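Local coordinates for malonyl CoA-ACP transacylase (PDB 3K89), which probably catalyses transfer of the malonyl group from malonyl-CoA to holo acyl carrier protein, supplying malonyl-ACP and releasing CoA, at residues A[37-42]-A[109-114]; A[101-107]-A[221-227]; A[136-140]-A[166-170]; A[210-215]-A[249-254]; A[231-236]-A[256-262]. One frame throughout, in Å; residues are numbered along the deposited sequence.

Interaction 1. Residues A[37-42]-A[109-114]; sequences EASEGA and LHDGAH
Gly41 of helix 30-42 lies against one face of the His110 imidazole, its CA 3.7 Å from the centroid of the His110 ring and only 13° off the ring normal, a CH-pi contact. The same Gly41 CA makes a CA-H...O contact with His110 O at 3.4 Å. With no side chain on Gly41, its CA can sit directly on that carbonyl, and the axes of segments 37-42 and 109-114 come within 6.9 Å, crossing at -48°. Alanines extend the seam, with Ala113 CB just 3.2 Å from Ala38 O and also facing the methyls of Ala38 and Ala42. Leu109, its CG anti to the backbone N (chi1 173°), sets CD1 on Ala38 CB while CD2 crosses the extended chain of Glu37. Beyond this shell, Glu37 OE2 accepts from a water at 2.7 Å, and that water accepts from His110 N in the first turn of helix 109-126. Glu37 OE1 forms a salt bridge with Arg77 of helix 61-81, and a weak bond from His110 ND1 to Asp111 OD1, in the ring plane, may help to orient the imidazole. Lacking any direct hydrogen bond between the segments, the crossing relies on close fit and C-H contacts, with water joining polar groups at its margin.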
# COMPACT_ATOMS: atom_id res chain seq x y z
N GLU A 37 16.95 -11.61 1.21
CA GLU A 37 17.59 -10.30 1.35
C GLU A 37 16.74 -9.37 2.23
O GLU A 37 17.24 -8.73 3.15
CB GLU A 37 17.80 -9.70 -0.04
CG GLU A 37 18.50 -8.34 -0.10
CD GLU A 37 18.72 -7.85 -1.51
OE1 GLU A 37 18.79 -8.70 -2.43
OE2 GLU A 37 18.86 -6.61 -1.69
N ALA A 38 15.44 -9.34 1.95
CA ALA A 38 14.52 -8.55 2.75
C ALA A 38 14.49 -9.04 4.19
O ALA A 38 14.46 -8.22 5.13
CB ALA A 38 13.11 -8.60 2.11
N SER A 39 14.52 -10.36 4.37
CA SER A 39 14.43 -10.98 5.70
C SER A 39 15.58 -10.56 6.61
O SER A 39 15.39 -10.37 7.81
CB SER A 39 14.39 -12.51 5.60
OG SER A 39 13.16 -12.93 5.03
N GLU A 40 16.77 -10.42 6.03
CA GLU A 40 17.92 -9.91 6.78
C GLU A 40 17.67 -8.52 7.38
O GLU A 40 18.05 -8.25 8.52
CB GLU A 40 19.20 -9.92 5.91
CG GLU A 40 19.73 -11.34 5.66
CD GLU A 40 19.91 -12.14 6.97
OE1 GLU A 40 20.58 -11.62 7.90
OE2 GLU A 40 19.38 -13.27 7.06
N GLY A 41 16.99 -7.66 6.62
CA GLY A 41 16.64 -6.33 7.10
C GLY A 41 15.52 -6.40 8.13
O GLY A 41 15.56 -5.70 9.15
N ALA A 42 14.53 -7.24 7.86
CA ALA A 42 13.31 -7.30 8.69
C ALA A 42 13.53 -8.01 10.02
O ALA A 42 12.80 -7.74 10.98
CB ALA A 42 12.15 -7.97 7.94
N LEU A 109 16.79 -2.68 -0.49
CA LEU A 109 15.76 -3.62 -0.02
C LEU A 109 15.93 -3.93 1.47
O LEU A 109 14.95 -3.97 2.23
CB LEU A 109 15.78 -4.90 -0.87
CG LEU A 109 14.87 -6.04 -0.41
CD1 LEU A 109 13.41 -5.63 -0.33
CD2 LEU A 109 15.10 -7.23 -1.35
N HIS A 110 17.18 -4.11 1.90
CA HIS A 110 17.49 -4.35 3.32
C HIS A 110 16.89 -3.25 4.21
O HIS A 110 16.19 -3.53 5.19
CB HIS A 110 19.01 -4.36 3.50
CG HIS A 110 19.46 -4.66 4.89
ND1 HIS A 110 19.52 -3.70 5.88
CD2 HIS A 110 19.89 -5.81 5.47
CE1 HIS A 110 19.95 -4.25 7.01
NE2 HIS A 110 20.18 -5.53 6.78
N ASP A 111 17.22 -2.00 3.88
CA ASP A 111 16.74 -0.84 4.64
C ASP A 111 15.23 -0.68 4.57
O ASP A 111 14.60 -0.35 5.55
CB ASP A 111 17.41 0.44 4.17
CG ASP A 111 18.84 0.57 4.65
OD1 ASP A 111 19.29 -0.23 5.50
OD2 ASP A 111 19.50 1.51 4.19
N GLY A 112 14.65 -0.90 3.39
CA GLY A 112 13.21 -0.81 3.24
C GLY A 112 12.49 -1.79 4.13
O GLY A 112 11.50 -1.43 4.81
N ALA A 113 12.98 -3.03 4.13
CA ALA A 113 12.37 -4.10 4.93
C ALA A 113 12.50 -3.78 6.41
O ALA A 113 11.54 -3.97 7.16
CB ALA A 113 13.01 -5.46 4.60
N HIS A 114 13.67 -3.30 6.82
CA HIS A 114 13.87 -2.89 8.22
C HIS A 114 12.91 -1.75 8.58
O HIS A 114 12.23 -1.78 9.63
CB HIS A 114 15.32 -2.48 8.44
CG HIS A 114 15.58 -1.87 9.79
ND1 HIS A 114 15.41 -2.56 10.97
CD2 HIS A 114 16.01 -0.63 10.14
CE1 HIS A 114 15.72 -1.78 11.98
NE2 HIS A 114 16.09 -0.61 11.51
O HOH W 1 19.43 -4.67 0.16

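Interaction 2. Residues A[101-107]-A[221-227]; sequences LVAAGVL and LSWHAPQ
Ala104 and Val106, flanking the glycine of a Schellman motif that closes helix 95-103, present their carbonyl oxygens to the irregular loop 221-227. Gly105 takes the positive phi of that motif and, having no side chain, leaves room for the Gln227 amide, whose NE2 has Gly105 CA among its neighbours. The helix itself begins just beyond Ser94, the predicted active-site serine, whose side chain lies about 11 Å from that of Leu101.

Two main-chain hydrogen bonds fix the loop. Gln227 N reaches Ala104 O at 2.8 Å, nearly straight at 171°, and His224 N comes to Val106 O at 2.8 Å on a lone pair of that oxygen. The Val106 CA returns a weaker CA-H...O contact to His224 O.

The apolar contacts centre on Trp223. Leu107 CB points away from the loop, yet with CG turned beside the backbone N (chi1 -71°) its CD2 lies over the indole, 3.8 Å from the centroid of the six-membered ring of Trp223. Leu101 CD1 stands at the edge of the same ring. The two branches of Val106 divide the work: CG1 approaches Trp223 CE3 obliquely at 3.4 Å, while CG2 packs alongside Pro226 CB at 3.6 Å. Trp223 is held from outside as well, by a bond from NE1 to Met218 O and a cation-pi contact with Arg246.

Two waters add bridges. One molecule joins Ala103 O to Gln227 OE1; another donates to Gly105 O and, at 2.6 Å, to Ala225 O, while accepting a weak bond from Gln227 NE2.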
# COMPACT_ATOMS: atom_id res chain seq x y z
N LEU A 101 9.50 3.04 -3.49
CA LEU A 101 10.77 3.72 -3.24
C LEU A 101 11.96 2.76 -3.35
O LEU A 101 13.03 3.16 -3.81
CB LEU A 101 10.75 4.46 -1.90
CG LEU A 101 9.83 5.68 -1.92
CD1 LEU A 101 9.50 6.11 -0.50
CD2 LEU A 101 10.45 6.84 -2.68
N VAL A 102 11.75 1.50 -2.96
CA VAL A 102 12.80 0.49 -3.14
C VAL A 102 12.97 0.22 -4.64
O VAL A 102 14.10 0.23 -5.15
CB VAL A 102 12.54 -0.81 -2.33
CG1 VAL A 102 13.61 -1.87 -2.59
CG2 VAL A 102 12.52 -0.48 -0.84
N ALA A 103 11.85 0.06 -5.36
CA ALA A 103 11.92 -0.19 -6.82
C ALA A 103 12.61 0.95 -7.55
O ALA A 103 13.34 0.70 -8.51
CB ALA A 103 10.53 -0.41 -7.39
N ALA A 104 12.39 2.18 -7.09
CA ALA A 104 13.01 3.39 -7.63
C ALA A 104 14.49 3.55 -7.25
O ALA A 104 15.16 4.47 -7.73
CB ALA A 104 12.22 4.64 -7.21
N GLY A 105 14.99 2.68 -6.38
CA GLY A 105 16.38 2.75 -5.91
C GLY A 105 16.66 3.79 -4.85
O GLY A 105 17.82 4.09 -4.55
N VAL A 106 15.60 4.33 -4.25
CA VAL A 106 15.77 5.34 -3.18
C VAL A 106 16.31 4.70 -1.90
O VAL A 106 17.17 5.28 -1.22
CB VAL A 106 14.42 6.04 -2.90
CG1 VAL A 106 14.51 7.03 -1.73
CG2 VAL A 106 13.96 6.81 -4.14
N LEU A 107 15.74 3.56 -1.54
CA LEU A 107 16.18 2.76 -0.40
C LEU A 107 16.65 1.39 -0.87
O LEU A 107 16.06 0.81 -1.78
CB LEU A 107 15.01 2.54 0.57
CG LEU A 107 14.54 3.76 1.36
CD1 LEU A 107 13.26 3.37 2.10
CD2 LEU A 107 15.60 4.24 2.34
N LEU A 221 18.88 6.41 7.89
CA LEU A 221 19.16 5.64 6.67
C LEU A 221 19.72 6.49 5.53
O LEU A 221 19.60 7.71 5.52
CB LEU A 221 17.88 4.95 6.19
CG LEU A 221 17.12 4.09 7.21
CD1 LEU A 221 15.77 3.64 6.62
CD2 LEU A 221 17.90 2.88 7.73
N SER A 222 20.34 5.79 4.58
CA SER A 222 20.82 6.37 3.34
C SER A 222 19.67 6.45 2.34
O SER A 222 19.01 5.44 2.06
CB SER A 222 21.95 5.48 2.80
OG SER A 222 22.44 5.98 1.57
N TRP A 223 19.43 7.65 1.82
CA TRP A 223 18.39 7.93 0.83
C TRP A 223 19.07 8.32 -0.46
O TRP A 223 19.97 9.17 -0.48
CB TRP A 223 17.44 9.04 1.33
CG TRP A 223 16.63 8.54 2.49
CD1 TRP A 223 17.08 8.33 3.77
CD2 TRP A 223 15.26 8.12 2.48
NE1 TRP A 223 16.07 7.82 4.55
CE2 TRP A 223 14.95 7.67 3.78
CE3 TRP A 223 14.26 8.09 1.49
CZ2 TRP A 223 13.67 7.19 4.13
CZ3 TRP A 223 12.99 7.60 1.84
CH2 TRP A 223 12.71 7.16 3.14
N HIS A 224 18.66 7.67 -1.55
CA HIS A 224 19.22 7.91 -2.87
C HIS A 224 18.22 8.60 -3.79
O HIS A 224 17.00 8.53 -3.56
CB HIS A 224 19.67 6.57 -3.47
CG HIS A 224 20.56 5.79 -2.57
ND1 HIS A 224 21.90 6.10 -2.40
CD2 HIS A 224 20.32 4.73 -1.76
CE1 HIS A 224 22.44 5.26 -1.54
NE2 HIS A 224 21.50 4.42 -1.13
N ALA A 225 18.74 9.25 -4.83
CA ALA A 225 17.88 9.90 -5.82
C ALA A 225 17.03 8.85 -6.55
O ALA A 225 17.53 7.78 -6.90
CB ALA A 225 18.74 10.67 -6.82
N PRO A 226 15.72 9.12 -6.72
CA PRO A 226 14.91 8.09 -7.39
C PRO A 226 15.24 7.98 -8.88
O PRO A 226 15.41 9.00 -9.56
CB PRO A 226 13.46 8.58 -7.20
CG PRO A 226 13.59 10.06 -6.95
CD PRO A 226 14.90 10.24 -6.22
N GLN A 227 15.29 6.75 -9.36
CA GLN A 227 15.51 6.46 -10.78
C GLN A 227 14.23 6.54 -11.59
O GLN A 227 14.27 6.69 -12.83
CB GLN A 227 16.13 5.08 -10.91
CG GLN A 227 17.54 5.03 -10.34
CD GLN A 227 17.91 3.64 -9.83
OE1 GLN A 227 17.27 2.64 -10.16
NE2 GLN A 227 18.96 3.58 -9.01
O HOH W 2 14.61 1.88 -10.73
O HOH W 3 19.13 5.68 -6.99

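Interaction 3. Residues A[136-140]-A[166-170]; sequences AVLGA and PGQIV
Val137 and Ile169 pair through their flat peptide groups, which exchange two hydrogen bonds between antiparallel strands. The carbonyl of Ile169 points almost straight at Val137 N, 2.8 Å from Ile169 O, with a C=O...N angle of 170°. In the return bond, Ile169 N lies in the plane of the Val137 carbonyl, 3.1 Å from Val137 O. The third hydrogen bond departs from this pattern: Gly139 N, 2.8 Å from Gly167 O, is tilted 32° from the Gly167 carbonyl plane where one chain leaves its strand and the other enters. One face of the sheet here carries Ala136, Leu138, Gln168 and Val170; the other carries Val137 and Ile169.

These are neighbouring strands of the small ferredoxin-like subdomain, a beta-alpha-beta-beta-alpha-beta unit whose four strands stand in the order 4-1-3-2 and whose helix 142-152 covers the Val137 and Ile169 face. Branched residues suit a face buried beneath a helix: Val137 meets Val145, and Ile169 meets Asp142. On the opposite face Leu138 and Gln168, a non-hydrogen-bonded pair, lie side by side. The Gln168 chain is extended, its CG anti to the backbone N (chi1 -174°), and this lays its methylenes beside Leu138 CD1, which is 3.7 Å from Gln168 CG. The Gln168 side chain lies about 5 Å from a bound glycerol and also touches Leu286 of helix 282-290.

Further along, Ala136 CB meets Val170 CG2 at 4.3 Å. Beyond the bridged residues, Gly139 and Gly167 both adopt positive phi, a conformation glycine tolerates easily, and Gly167 O receives a CA-H...O contact from Leu138 CA, 3.3 Å away.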
# COMPACT_ATOMS: atom_id res chain seq x y z
N ALA A 136 -14.62 -0.39 5.69
CA ALA A 136 -14.83 -0.00 4.31
C ALA A 136 -16.29 0.37 4.12
O ALA A 136 -17.19 -0.32 4.62
CB ALA A 136 -14.44 -1.13 3.37
N VAL A 137 -16.52 1.48 3.42
CA VAL A 137 -17.88 1.94 3.12
C VAL A 137 -17.97 1.94 1.60
O VAL A 137 -17.19 2.63 0.91
CB VAL A 137 -18.16 3.34 3.69
CG1 VAL A 137 -19.61 3.77 3.40
CG2 VAL A 137 -17.90 3.37 5.18
N LEU A 138 -18.91 1.15 1.08
CA LEU A 138 -19.01 0.87 -0.34
C LEU A 138 -20.27 1.49 -0.94
O LEU A 138 -21.35 1.41 -0.34
CB LEU A 138 -19.00 -0.64 -0.61
CG LEU A 138 -17.86 -1.54 -0.09
CD1 LEU A 138 -16.49 -0.98 -0.45
CD2 LEU A 138 -17.95 -1.79 1.41
N GLY A 139 -20.11 2.13 -2.09
CA GLY A 139 -21.24 2.64 -2.87
C GLY A 139 -21.91 3.90 -2.34
O GLY A 139 -22.99 4.26 -2.81
N ALA A 140 -21.27 4.57 -1.38
CA ALA A 140 -21.78 5.83 -0.85
C ALA A 140 -21.09 7.00 -1.53
O ALA A 140 -20.07 6.82 -2.20
CB ALA A 140 -21.59 5.89 0.66
N PRO A 166 -14.05 5.97 -6.45
CA PRO A 166 -15.41 6.44 -6.23
C PRO A 166 -16.22 5.26 -5.69
O PRO A 166 -16.07 4.13 -6.18
CB PRO A 166 -15.87 6.88 -7.62
CG PRO A 166 -14.59 7.21 -8.34
CD PRO A 166 -13.60 6.20 -7.83
N GLY A 167 -16.98 5.47 -4.62
CA GLY A 167 -17.73 4.37 -4.00
C GLY A 167 -16.93 3.37 -3.16
O GLY A 167 -17.44 2.29 -2.82
N GLN A 168 -15.67 3.69 -2.85
CA GLN A 168 -14.96 3.00 -1.78
C GLN A 168 -14.12 3.96 -0.95
O GLN A 168 -13.14 4.53 -1.43
CB GLN A 168 -14.08 1.82 -2.24
CG GLN A 168 -13.51 1.10 -0.98
CD GLN A 168 -12.53 -0.04 -1.23
OE1 GLN A 168 -12.73 -0.89 -2.11
NE2 GLN A 168 -11.49 -0.08 -0.41
N ILE A 169 -14.54 4.15 0.30
CA ILE A 169 -13.76 4.91 1.27
C ILE A 169 -13.58 4.02 2.48
O ILE A 169 -14.51 3.32 2.90
CB ILE A 169 -14.45 6.22 1.72
CG1 ILE A 169 -14.57 7.20 0.56
CG2 ILE A 169 -13.69 6.89 2.86
CD1 ILE A 169 -15.25 8.49 1.00
N VAL A 170 -12.38 4.02 3.03
CA VAL A 170 -12.15 3.36 4.29
C VAL A 170 -12.07 4.44 5.35
O VAL A 170 -11.35 5.43 5.20
CB VAL A 170 -10.85 2.51 4.24
CG1 VAL A 170 -10.55 1.88 5.62
CG2 VAL A 170 -10.99 1.42 3.20

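Interaction 4. Residues A[210-215]-A[249-254]; sequences AANQLG and LVEQLY
Ala211 and Val250 bring their CA atoms within 5.1 Å where two helical segments run nearly antiparallel, at 157°, with axes 8.6 Å apart. The Ala211 methyl enters the surface of the facing helix: its CB lies 3.5 Å from Val250 O and 3.6 Å from Tyr254 CD1, at the edge of the tyrosine ring, with Val250 CG1 and Leu253 CB also close by. Alanine, a single methyl, suits a site ringed by four such neighbours. Tyr254 has its CG between the backbone N and the carbonyl carbon (chi1 61°), which brings one ring face over Glu251 O and turns an edge toward Ala211.

Leu253 comes across in the other direction. Its CD2 settles 3.5 Å from Ala211 N and also touches Ala210 CB, and its CD1 faces Leu214 CD2.

The pairing joins helix 208-219 to helix 242-254 in the acyltransferase domain, and Gln252 and Leu253 belong to the surroundings of the predicted active site. Gln252 O accepts a hydrogen bond from His203 ND1, as in relatives where a main-chain carbonyl stands in for the acid of a catalytic triad, and Gln252 NE2 is hydrogen-bonded to Ser94 O. The Leu253 side chain is about 5 Å from that of His203.

At the other end of the contact, Val250 CG2 rests 3.7 Å from Gly215 CA; glycine, with no side chain, lets that methyl lie against the backbone. Leu214 CD2 lies 3.8 Å from Leu249 O, an apolar branch laid on a carbonyl.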
# COMPACT_ATOMS: atom_id res chain seq x y z
N ALA A 210 3.36 8.07 16.20
CA ALA A 210 4.06 7.01 15.46
C ALA A 210 4.78 7.61 14.24
O ALA A 210 5.88 7.17 13.89
CB ALA A 210 3.12 5.92 15.03
N ALA A 211 4.15 8.61 13.62
CA ALA A 211 4.74 9.30 12.46
C ALA A 211 6.05 10.00 12.81
O ALA A 211 6.99 10.00 12.01
CB ALA A 211 3.74 10.30 11.86
N ASN A 212 6.11 10.61 14.00
CA ASN A 212 7.38 11.20 14.45
C ASN A 212 8.46 10.16 14.69
O ASN A 212 9.62 10.37 14.31
CB ASN A 212 7.14 12.09 15.67
CG ASN A 212 6.33 13.33 15.32
OD1 ASN A 212 6.34 13.79 14.18
ND2 ASN A 212 5.59 13.85 16.30
N GLN A 213 8.08 9.03 15.26
CA GLN A 213 9.01 7.92 15.47
C GLN A 213 9.53 7.44 14.12
O GLN A 213 10.73 7.19 13.96
CB GLN A 213 8.34 6.77 16.19
CG GLN A 213 7.95 7.07 17.63
CD GLN A 213 7.20 5.92 18.23
OE1 GLN A 213 6.03 5.70 17.92
NE2 GLN A 213 7.88 5.14 19.06
N LEU A 214 8.61 7.31 13.17
CA LEU A 214 8.95 6.92 11.80
C LEU A 214 9.95 7.88 11.20
O LEU A 214 10.95 7.45 10.62
CB LEU A 214 7.68 6.87 10.93
CG LEU A 214 7.87 6.51 9.45
CD1 LEU A 214 8.32 5.09 9.31
CD2 LEU A 214 6.56 6.72 8.70
N GLY A 215 9.69 9.19 11.33
CA GLY A 215 10.61 10.20 10.82
C GLY A 215 12.02 10.04 11.36
O GLY A 215 12.99 10.17 10.62
N LEU A 249 6.30 10.94 3.58
CA LEU A 249 6.09 9.65 4.26
C LEU A 249 5.65 9.81 5.71
O LEU A 249 4.84 9.02 6.21
CB LEU A 249 7.35 8.78 4.21
CG LEU A 249 7.73 8.30 2.81
CD1 LEU A 249 9.15 7.76 2.83
CD2 LEU A 249 6.76 7.20 2.29
N VAL A 250 6.19 10.82 6.39
CA VAL A 250 5.74 11.11 7.76
C VAL A 250 4.25 11.51 7.73
O VAL A 250 3.42 10.93 8.45
CB VAL A 250 6.60 12.22 8.40
CG1 VAL A 250 5.94 12.72 9.72
CG2 VAL A 250 8.00 11.69 8.69
N GLU A 251 3.92 12.48 6.89
CA GLU A 251 2.54 12.93 6.73
C GLU A 251 1.62 11.82 6.26
O GLU A 251 0.47 11.75 6.70
CB GLU A 251 2.47 14.10 5.76
CG GLU A 251 3.15 15.33 6.28
CD GLU A 251 3.25 16.41 5.20
OE1 GLU A 251 2.80 16.19 4.06
OE2 GLU A 251 3.79 17.48 5.51
N GLN A 252 2.12 10.94 5.37
CA GLN A 252 1.34 9.80 4.90
C GLN A 252 0.70 9.03 6.05
O GLN A 252 -0.44 8.57 5.93
CB GLN A 252 2.22 8.83 4.09
CG GLN A 252 1.42 7.82 3.29
CD GLN A 252 2.06 6.45 3.25
OE1 GLN A 252 2.39 5.88 4.30
NE2 GLN A 252 2.22 5.88 2.05
N LEU A 253 1.43 8.87 7.16
CA LEU A 253 0.99 7.91 8.18
C LEU A 253 -0.29 8.32 8.90
O LEU A 253 -1.07 7.45 9.32
CB LEU A 253 2.12 7.70 9.20
CG LEU A 253 2.04 6.37 9.95
CD1 LEU A 253 2.42 5.21 9.05
CD2 LEU A 253 2.91 6.37 11.18
N TYR A 254 -0.50 9.62 9.03
CA TYR A 254 -1.65 10.13 9.82
C TYR A 254 -2.68 10.86 8.98
O TYR A 254 -3.69 11.34 9.50
CB TYR A 254 -1.19 11.00 10.99
CG TYR A 254 -0.40 12.25 10.64
CD1 TYR A 254 0.99 12.21 10.61
CD2 TYR A 254 -1.04 13.46 10.37
CE1 TYR A 254 1.73 13.35 10.31
CE2 TYR A 254 -0.31 14.61 10.06
CZ TYR A 254 1.08 14.55 10.04
OH TYR A 254 1.83 15.67 9.74

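Interaction 5. Residues A[231-236]-A[256-262]; sequences VQNVDA and PVQWTGC
Asn233 stands across the edge of the Trp259 indole, the amide plane turned 85° from the ring plane, and its ND2 meets the rim in plane, 4.0 Å from Trp259 CE3. Val257 lies beside Asn233 and points the same way, its CG1 3.8 Å from Asn233 OD1. With chi1 at -68° the Asn233 amide has CG beside the backbone N, a posture from which it bonds directly to the main chain of a neighbouring turn: OD1 accepts from Ser94 N and ND2 donates to Gly92 O, both within the probable GxSxG nucleophile elbow. Asparagine suits this place by giving one acceptor and one donor to the main chain of that turn, while valine brings hydrocarbon close to the predicted active-site pair, its side chain about 3 Å from that of His203.

Gln258, the N-cap residue of helix 259-268 and centre of an inverse gamma turn, donates from its N to Asn233 O at 3.0 Å, tilted 23° from the carbonyl plane. Its own methylenes crowd the same acceptor, CB lying 3.2 Å from Asn233 O.

Cys262 directs its sulfur into the bend of the other segment: SG is 3.5 Å from Gln232 O and 4.0 Å from Val231 CG1. Ala236 has a left-handed backbone conformation, and its CB faces the helix, 3.5 Å from Gly261 C, where Gly261, lacking a side chain, leaves room for it.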
# COMPACT_ATOMS: atom_id res chain seq x y z
N VAL A 231 4.79 8.84 -7.31
CA VAL A 231 3.63 9.64 -6.93
C VAL A 231 3.17 9.21 -5.53
O VAL A 231 2.78 8.05 -5.35
CB VAL A 231 2.49 9.46 -7.95
CG1 VAL A 231 1.27 10.27 -7.54
CG2 VAL A 231 2.97 9.85 -9.35
N GLN A 232 3.24 10.12 -4.56
CA GLN A 232 3.05 9.78 -3.14
C GLN A 232 1.61 10.01 -2.68
O GLN A 232 0.90 10.87 -3.19
CB GLN A 232 4.07 10.53 -2.29
CG GLN A 232 5.47 9.95 -2.52
CD GLN A 232 6.50 10.47 -1.54
OE1 GLN A 232 6.62 9.97 -0.39
NE2 GLN A 232 7.30 11.43 -1.99
N ASN A 233 1.17 9.19 -1.72
CA ASN A 233 -0.23 9.12 -1.29
C ASN A 233 -0.78 10.36 -0.62
O ASN A 233 -1.99 10.61 -0.67
CB ASN A 233 -0.42 8.00 -0.24
CG ASN A 233 -0.23 6.55 -0.78
OD1 ASN A 233 -0.09 5.63 0.02
ND2 ASN A 233 -0.28 6.34 -2.10
N VAL A 234 0.07 11.10 0.10
CA VAL A 234 -0.48 12.15 0.96
C VAL A 234 -1.14 13.24 0.10
O VAL A 234 -2.14 13.83 0.50
CB VAL A 234 0.57 12.73 1.93
CG1 VAL A 234 1.71 13.48 1.19
CG2 VAL A 234 -0.10 13.65 2.97
N ASP A 235 -0.58 13.49 -1.08
CA ASP A 235 -1.07 14.58 -1.93
C ASP A 235 -1.06 14.27 -3.42
O ASP A 235 -1.27 15.19 -4.24
CB ASP A 235 -0.26 15.85 -1.63
CG ASP A 235 1.22 15.70 -1.93
OD1 ASP A 235 1.94 16.72 -1.85
OD2 ASP A 235 1.67 14.58 -2.27
N ALA A 236 -0.84 13.01 -3.76
CA ALA A 236 -0.88 12.56 -5.15
C ALA A 236 0.10 13.35 -6.01
O ALA A 236 -0.20 13.69 -7.17
CB ALA A 236 -2.31 12.64 -5.70
N PRO A 256 -5.07 10.84 5.12
CA PRO A 256 -5.69 9.86 4.23
C PRO A 256 -4.87 9.51 3.01
O PRO A 256 -4.22 10.37 2.42
CB PRO A 256 -7.03 10.51 3.81
CG PRO A 256 -7.09 11.81 4.43
CD PRO A 256 -5.93 12.02 5.37
N VAL A 257 -4.90 8.23 2.64
CA VAL A 257 -4.30 7.79 1.38
C VAL A 257 -5.18 8.29 0.24
O VAL A 257 -6.34 7.93 0.15
CB VAL A 257 -4.19 6.25 1.34
CG1 VAL A 257 -3.84 5.72 -0.06
CG2 VAL A 257 -3.14 5.78 2.32
N GLN A 258 -4.60 9.12 -0.62
CA GLN A 258 -5.35 9.66 -1.76
C GLN A 258 -5.16 8.73 -2.96
O GLN A 258 -4.46 9.06 -3.93
CB GLN A 258 -4.85 11.08 -2.11
CG GLN A 258 -4.91 12.10 -0.94
CD GLN A 258 -6.31 12.49 -0.50
OE1 GLN A 258 -6.49 13.02 0.60
NE2 GLN A 258 -7.31 12.27 -1.36
N TRP A 259 -5.71 7.51 -2.87
CA TRP A 259 -5.43 6.52 -3.91
C TRP A 259 -6.09 6.93 -5.23
O TRP A 259 -5.44 6.91 -6.28
CB TRP A 259 -5.81 5.08 -3.50
CG TRP A 259 -5.35 4.11 -4.57
CD1 TRP A 259 -6.13 3.34 -5.42
CD2 TRP A 259 -3.99 3.88 -4.96
NE1 TRP A 259 -5.32 2.64 -6.29
CE2 TRP A 259 -4.01 2.94 -6.02
CE3 TRP A 259 -2.75 4.35 -4.49
CZ2 TRP A 259 -2.84 2.48 -6.64
CZ3 TRP A 259 -1.58 3.88 -5.09
CH2 TRP A 259 -1.64 2.96 -6.17
N THR A 260 -7.34 7.37 -5.16
CA THR A 260 -8.02 7.90 -6.36
C THR A 260 -7.19 9.00 -7.00
O THR A 260 -6.95 8.96 -8.20
CB THR A 260 -9.43 8.37 -6.02
OG1 THR A 260 -10.18 7.24 -5.58
CG2 THR A 260 -10.14 8.98 -7.25
N GLY A 261 -6.71 9.93 -6.18
CA GLY A 261 -5.88 11.04 -6.64
C GLY A 261 -4.60 10.57 -7.30
O GLY A 261 -4.20 11.11 -8.34
N CYS A 262 -3.93 9.58 -6.71
CA CYS A 262 -2.69 9.06 -7.30
C CYS A 262 -2.92 8.45 -8.68
O CYS A 262 -2.16 8.69 -9.60
CB CYS A 262 -2.05 8.00 -6.37
SG CYS A 262 -1.27 8.71 -4.89
O HOH W 4 -4.07 13.10 2.38

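Interactions 4 and 5 lie nearest the predicted active site and meet at Gln252 and Asn233; the first is buried apolar helix packing, the second an amide-centred network. Interactions 1 and 2, partly buried, draw on the successive helices 109-126 and 95-103 and touch where Val102 packs on Leu109 and Gly112: small residues let helices approach in one, a helix end bonds a loop in the other. Interactions 2 and 4 meet through Leu249, against Trp223 and Leu101. Interaction 3, across the chain's centre from interactions 1 and 2, is held chiefly by strand hydrogen bonds; it shares its sheet with interaction 5, whose strand 257-258 edges it.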